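Local coordinates for TetR family transcriptional regulator (Streptomyces coelicolor, PDB 6SRN), which probably binds operator DNA as a TetR-family repressor and binds a furan-carboxylic acid hormone that controls antibiotic production in Streptomyces, at residues 70-73 and 74-77; 99-102 and 103-106; 194-197 and 198-202. All blocks are in the same frame, centred on the assembly; numbering follows the deposited sequence.

Interaction 1 of 3, residues 70-73 and 74-77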
# COMPACT_ATOMS: atom_id res chain seq x y z
N PHE A 70 9.89 -25.95 -11.55
CA PHE A 70 9.18 -25.43 -10.36
C PHE A 70 8.23 -26.50 -9.87
O PHE A 70 7.16 -26.71 -10.44
CB PHE A 70 8.34 -24.16 -10.73
CG PHE A 70 9.12 -23.11 -11.43
CD1 PHE A 70 9.91 -22.23 -10.70
CD2 PHE A 70 9.07 -22.99 -12.81
CE1 PHE A 70 10.63 -21.25 -11.33
CE2 PHE A 70 9.82 -22.02 -13.45
CZ PHE A 70 10.61 -21.16 -12.71
N PRO A 71 8.61 -27.19 -8.78
CA PRO A 71 7.85 -28.38 -8.40
C PRO A 71 6.42 -28.18 -7.90
O PRO A 71 5.69 -29.14 -7.77
CB PRO A 71 8.72 -29.03 -7.30
CG PRO A 71 9.69 -28.02 -6.89
CD PRO A 71 9.87 -27.04 -8.01
N SER A 72 6.02 -26.96 -7.62
CA SER A 72 4.67 -26.67 -7.22
C SER A 72 4.30 -25.26 -7.61
O SER A 72 5.15 -24.42 -7.89
CB SER A 72 4.55 -26.79 -5.71
OG SER A 72 5.44 -25.82 -5.12
N LYS A 73 3.02 -24.98 -7.56
CA LYS A 73 2.53 -23.63 -7.75
C LYS A 73 3.13 -22.66 -6.74
O LYS A 73 3.47 -21.53 -7.06
CB LYS A 73 1.03 -23.65 -7.67
CG LYS A 73 0.35 -22.39 -8.03
CD LYS A 73 -1.13 -22.65 -7.80
CE LYS A 73 -1.90 -21.41 -7.78
NZ LYS A 73 -3.35 -21.74 -7.63
N GLU A 74 3.36 -23.14 -5.52
CA GLU A 74 3.97 -22.32 -4.50
C GLU A 74 5.38 -21.88 -4.86
O GLU A 74 5.72 -20.71 -4.75
CB GLU A 74 4.03 -23.12 -3.18
CG GLU A 74 2.70 -23.40 -2.53
CD GLU A 74 1.92 -24.68 -2.97
OE1 GLU A 74 2.10 -25.21 -4.08
OE2 GLU A 74 1.04 -25.13 -2.20
N SER A 75 6.20 -22.83 -5.31
CA SER A 75 7.59 -22.54 -5.68
C SER A 75 7.61 -21.63 -6.91
O SER A 75 8.49 -20.82 -7.07
CB SER A 75 8.36 -23.85 -5.88
OG SER A 75 7.90 -24.51 -7.02
N LEU A 76 6.62 -21.74 -7.78
CA LEU A 76 6.54 -20.85 -8.94
C LEU A 76 6.24 -19.41 -8.50
O LEU A 76 6.91 -18.48 -8.92
CB LEU A 76 5.46 -21.42 -9.89
CG LEU A 76 5.23 -20.70 -11.21
CD1 LEU A 76 6.46 -20.63 -12.11
CD2 LEU A 76 4.07 -21.38 -11.95
N ALA A 77 5.29 -19.27 -7.58
CA ALA A 77 4.99 -17.98 -7.01
C ALA A 77 6.21 -17.35 -6.28
O ALA A 77 6.51 -16.18 -6.43
CB ALA A 77 3.76 -18.05 -6.11
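S72 and S75 make an N-capping contact, placed where the chain leaves the predicted helix-turn-helix motif and enters helix 73-86, the helix that follows the DNA-binding unit in TetR-family proteins. S72 is the N-cap residue: its OG accepts from S75 N at 3.1 Å, and the N-H points almost straight at it (166°). What puts the oxygen there is a first torsion of 61°, which tucks OG between the backbone N and the carbonyl carbon of S72, over the opening turn. S75 answers with its own hydroxyl. Its OG donates to S72 O at 2.9 Å, coming in at a C=O...O angle of 125°, while L76 N reaches the same carbonyl oxygen from further along the turn at 3.1 Å. The S75 hydroxyl also touches the proline ring, P71 CD lying 3.4 Å from S75 OG.

On the buried side F70 folds back onto the helix. L76 CD1 sits over one face of the F70 ring, 3.7 Å from its centroid and displaced toward the rim, a CH-pi contact. F70 also packs on R31 and I34 of helix 31-49, and L76 on V55 of helix 52-59. K73 runs out extended to A50 O, to which NZ hydrogen-bonds, and makes a cation-pi contact with Y47.

Two donors on S72 O and one on S72 OG therefore fix both the carbonyl and the hydroxyl of the cap residue, and the aromatic-aliphatic contact holds the incoming loop against the first turn.

Interaction 2 of 3, residues 99-102 and 103-106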
# COMPACT_ATOMS: atom_id res chain seq x y z
N GLY A 99 27.88 7.66 -13.22
CA GLY A 99 28.29 8.82 -12.49
C GLY A 99 27.17 9.66 -11.96
O GLY A 99 27.39 10.81 -11.61
N PHE A 100 25.98 9.08 -11.86
CA PHE A 100 24.90 9.81 -11.18
C PHE A 100 25.24 9.96 -9.67
O PHE A 100 25.85 9.07 -9.10
CB PHE A 100 23.53 9.18 -11.44
CG PHE A 100 23.09 9.34 -12.86
CD1 PHE A 100 22.48 10.51 -13.28
CD2 PHE A 100 23.32 8.34 -13.79
CE1 PHE A 100 22.09 10.64 -14.60
CE2 PHE A 100 22.92 8.47 -15.10
CZ PHE A 100 22.30 9.62 -15.50
N THR A 101 24.87 11.09 -9.09
CA THR A 101 25.08 11.33 -7.65
C THR A 101 24.25 10.37 -6.81
O THR A 101 23.35 9.73 -7.32
CB THR A 101 24.67 12.77 -7.24
OG1 THR A 101 23.25 12.97 -7.38
CG2 THR A 101 25.47 13.83 -8.03
N PRO A 102 24.60 10.24 -5.53
CA PRO A 102 23.85 9.31 -4.69
C PRO A 102 22.33 9.53 -4.72
O PRO A 102 21.54 8.59 -4.90
CB PRO A 102 24.45 9.57 -3.30
CG PRO A 102 25.92 9.84 -3.63
CD PRO A 102 25.80 10.73 -4.82
N LEU A 103 21.88 10.77 -4.58
CA LEU A 103 20.45 11.01 -4.53
C LEU A 103 19.80 10.83 -5.92
O LEU A 103 18.69 10.33 -6.01
CB LEU A 103 20.17 12.43 -4.06
CG LEU A 103 19.51 12.69 -2.73
CD1 LEU A 103 18.92 14.10 -2.79
CD2 LEU A 103 18.54 11.63 -2.33
N GLU A 104 20.50 11.21 -7.00
CA GLU A 104 20.00 10.97 -8.38
C GLU A 104 19.91 9.48 -8.68
O GLU A 104 19.04 9.07 -9.43
CB GLU A 104 20.99 11.56 -9.38
CG GLU A 104 20.84 13.06 -9.48
CD GLU A 104 21.86 13.60 -10.45
OE1 GLU A 104 22.94 12.94 -10.61
OE2 GLU A 104 21.57 14.60 -11.12
N THR A 105 20.75 8.68 -8.06
CA THR A 105 20.71 7.22 -8.23
C THR A 105 19.41 6.71 -7.63
O THR A 105 18.71 5.88 -8.26
CB THR A 105 21.94 6.56 -7.58
OG1 THR A 105 23.13 6.99 -8.28
CG2 THR A 105 21.86 5.04 -7.57
N VAL A 106 19.10 7.14 -6.42
CA VAL A 106 17.82 6.76 -5.77
C VAL A 106 16.63 7.21 -6.64
O VAL A 106 15.70 6.43 -6.90
CB VAL A 106 17.69 7.39 -4.38
CG1 VAL A 106 16.37 7.05 -3.73
CG2 VAL A 106 18.82 6.93 -3.46
O HOH W 1 25.08 13.27 -11.79
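With chi1 at 67°, T101 OG1 stands between its own backbone N and carbonyl carbon, facing the first turn of helix 102-119; E104, its CG beside the backbone N and its chain extended beyond (chi2 178°), reaches back to meet it. The two residues form a capping box. E104 N donates to T101 OG1 at 3.3 Å, and in return T101 N donates to E104 OE1 at 3.1 Å, approaching on the anti side of the carboxylate and 16° out of its plane. The hydroxyl makes a further, weak bond to the same oxygen; its stronger partner is Q163, whose NE2 donates to OG1 from outside.

One step further on, T105 grips T101 O twice, through its backbone N at 2.9 Å and through OG1, also at 2.9 Å, the hydroxyl coming from above the carbonyl plane. F100 turns the edge of its ring to the carboxylate, CD1 lying 3.6 Å from E104 OE1.

P102 and L103 pack on helix 145-161, and T105 on helix 88-96. A water donates to E104 OE1 at 2.5 Å as well. This one carboxylate oxygen thus collects a backbone N-H, a water and a weak hydroxyl bond, which would favour the charged form of E104 beside the positive end of the helix dipole.

Interaction 3 of 3, residues 194-197 and 198-202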
# COMPACT_ATOMS: atom_id res chain seq x y z
N ARG A 194 -2.58 1.10 -12.95
CA ARG A 194 -1.30 1.75 -13.09
C ARG A 194 -1.15 2.65 -14.32
O ARG A 194 -0.06 3.13 -14.62
CB ARG A 194 -0.14 0.74 -13.00
CG ARG A 194 -0.01 0.03 -11.67
CD ARG A 194 1.30 -0.69 -11.53
NE ARG A 194 1.37 -1.41 -10.24
CZ ARG A 194 1.01 -2.68 -10.07
NH1 ARG A 194 0.53 -3.39 -11.06
NH2 ARG A 194 1.10 -3.25 -8.87
N ALA A 195 -2.25 3.00 -14.96
CA ALA A 195 -2.18 3.78 -16.20
C ALA A 195 -1.57 5.19 -15.94
O ALA A 195 -0.89 5.75 -16.77
CB ALA A 195 -3.55 3.93 -16.80
N ASP A 196 -1.86 5.74 -14.76
CA ASP A 196 -1.46 7.08 -14.37
C ASP A 196 -0.25 7.06 -13.42
O ASP A 196 0.08 8.07 -12.81
CB ASP A 196 -2.60 7.83 -13.65
CG ASP A 196 -2.97 7.24 -12.28
OD1 ASP A 196 -2.74 6.02 -12.08
OD2 ASP A 196 -3.59 7.96 -11.44
N ILE A 197 0.47 5.95 -13.33
CA ILE A 197 1.51 5.80 -12.33
C ILE A 197 2.60 6.85 -12.45
O ILE A 197 3.11 7.35 -11.42
CB ILE A 197 2.10 4.36 -12.33
CG1 ILE A 197 2.99 4.18 -11.12
CG2 ILE A 197 2.82 4.03 -13.61
CD1 ILE A 197 3.44 2.76 -10.91
N MET A 198 2.98 7.21 -13.66
CA MET A 198 4.10 8.15 -13.79
C MET A 198 3.77 9.55 -13.24
O MET A 198 4.62 10.18 -12.59
CB MET A 198 4.63 8.21 -15.24
CG MET A 198 5.07 6.86 -15.79
SD MET A 198 6.22 5.89 -14.81
CE MET A 198 7.70 6.85 -14.84
N GLU A 199 2.53 10.01 -13.50
CA GLU A 199 2.08 11.29 -12.97
C GLU A 199 1.94 11.25 -11.47
O GLU A 199 2.16 12.27 -10.82
CB GLU A 199 0.70 11.62 -13.57
CG GLU A 199 0.61 11.75 -15.06
CD GLU A 199 0.03 10.48 -15.68
OE1 GLU A 199 0.81 9.56 -15.70
OE2 GLU A 199 -1.18 10.40 -16.13
N ARG A 200 1.42 10.14 -10.94
CA ARG A 200 1.22 10.02 -9.49
C ARG A 200 2.58 10.01 -8.81
O ARG A 200 2.76 10.60 -7.74
CB ARG A 200 0.41 8.76 -9.18
CG ARG A 200 -0.99 8.70 -9.79
CD ARG A 200 -1.98 9.69 -9.20
NE ARG A 200 -1.76 11.06 -9.62
CZ ARG A 200 -2.11 11.54 -10.81
NH1 ARG A 200 -2.75 10.79 -11.73
NH2 ARG A 200 -1.82 12.79 -11.09
N TRP A 201 3.55 9.30 -9.38
CA TRP A 201 4.92 9.30 -8.82
C TRP A 201 5.57 10.68 -8.92
O TRP A 201 6.12 11.12 -7.96
CB TRP A 201 5.77 8.21 -9.46
CG TRP A 201 7.16 8.18 -8.89
CD1 TRP A 201 8.31 8.24 -9.62
CD2 TRP A 201 7.55 8.17 -7.50
NE1 TRP A 201 9.38 8.22 -8.78
CE2 TRP A 201 8.96 8.20 -7.48
CE3 TRP A 201 6.85 8.13 -6.29
CZ2 TRP A 201 9.69 8.20 -6.28
CZ3 TRP A 201 7.57 8.17 -5.10
CH2 TRP A 201 8.99 8.18 -5.11
N GLN A 202 5.41 11.35 -10.05
CA GLN A 202 6.00 12.68 -10.18
C GLN A 202 5.56 13.62 -9.09
O GLN A 202 6.38 14.30 -8.49
CB GLN A 202 5.69 13.28 -11.53
CG GLN A 202 6.24 14.70 -11.76
CD GLN A 202 7.69 14.86 -11.28
OE1 GLN A 202 8.57 14.09 -11.66
NE2 GLN A 202 7.95 15.90 -10.44
O HOH W 2 1.57 7.14 -16.31
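The guanidinium of R200 meets the carboxylate of D196 at its edge: D196 OD2 lies in the guanidinium plane, 3.0 Å from R200 NH1, in a nearly straight salt bridge (169° at the hydrogen). The two planes are turned 56° apart, and NH1 arrives on the anti side of OD2, so this is a single-point pairing, not a flat two-pronged one. Bends at chi2 and chi3 fold the arginine back along its own turn; on the way R200 CG passes 3.2 Å from D196 OD2. Each group has another partner: S188 OG binds D196 OD1, and E203 takes R200 NE in a second salt bridge.

D196 occupies the N-cap position of helix 197-212, yet its side chain makes no capping bond. Its carbonyl accepts the first i to i+4 bond of the helix, from R200 N at 3.1 Å. A water stands in at the first turn, taking the N-H of M198 at 3.0 Å and donating to A195 O and to E199 OE1, the latter at 2.6 Å.

The turn R194-I197 links helix 170-192 to helix 197-212. I197 packs on M184, Q185 and S188 of the former, W201 meets F181 there edge-to-face, and M198 leans on H111 and R118 of helix 102-119. R200 also comes close to R175 of the second subunit, a like charge.

In the fold
All three contacts are helix starts, but they serve different regions. Interaction 1 lies in the DNA-binding part, its centre 37 Å from that of interaction 2 and 32 Å from that of interaction 3, across the centre of the chain from both. Interactions 2 and 3 share the ligand-binding domain, with centres 22 Å apart and nearest atoms about 6 Å apart. The bound furan-carboxylic acid lies among them: the side chains of W201, V106 and A77 are about 8, 9 and 13 Å from it. Helix 73-86 begins in the DNA-binding region and brings H84 and Y85 to the ligand near its far end, joining the two directly; helix 102-119 lines the pocket further along, with L110 and F117.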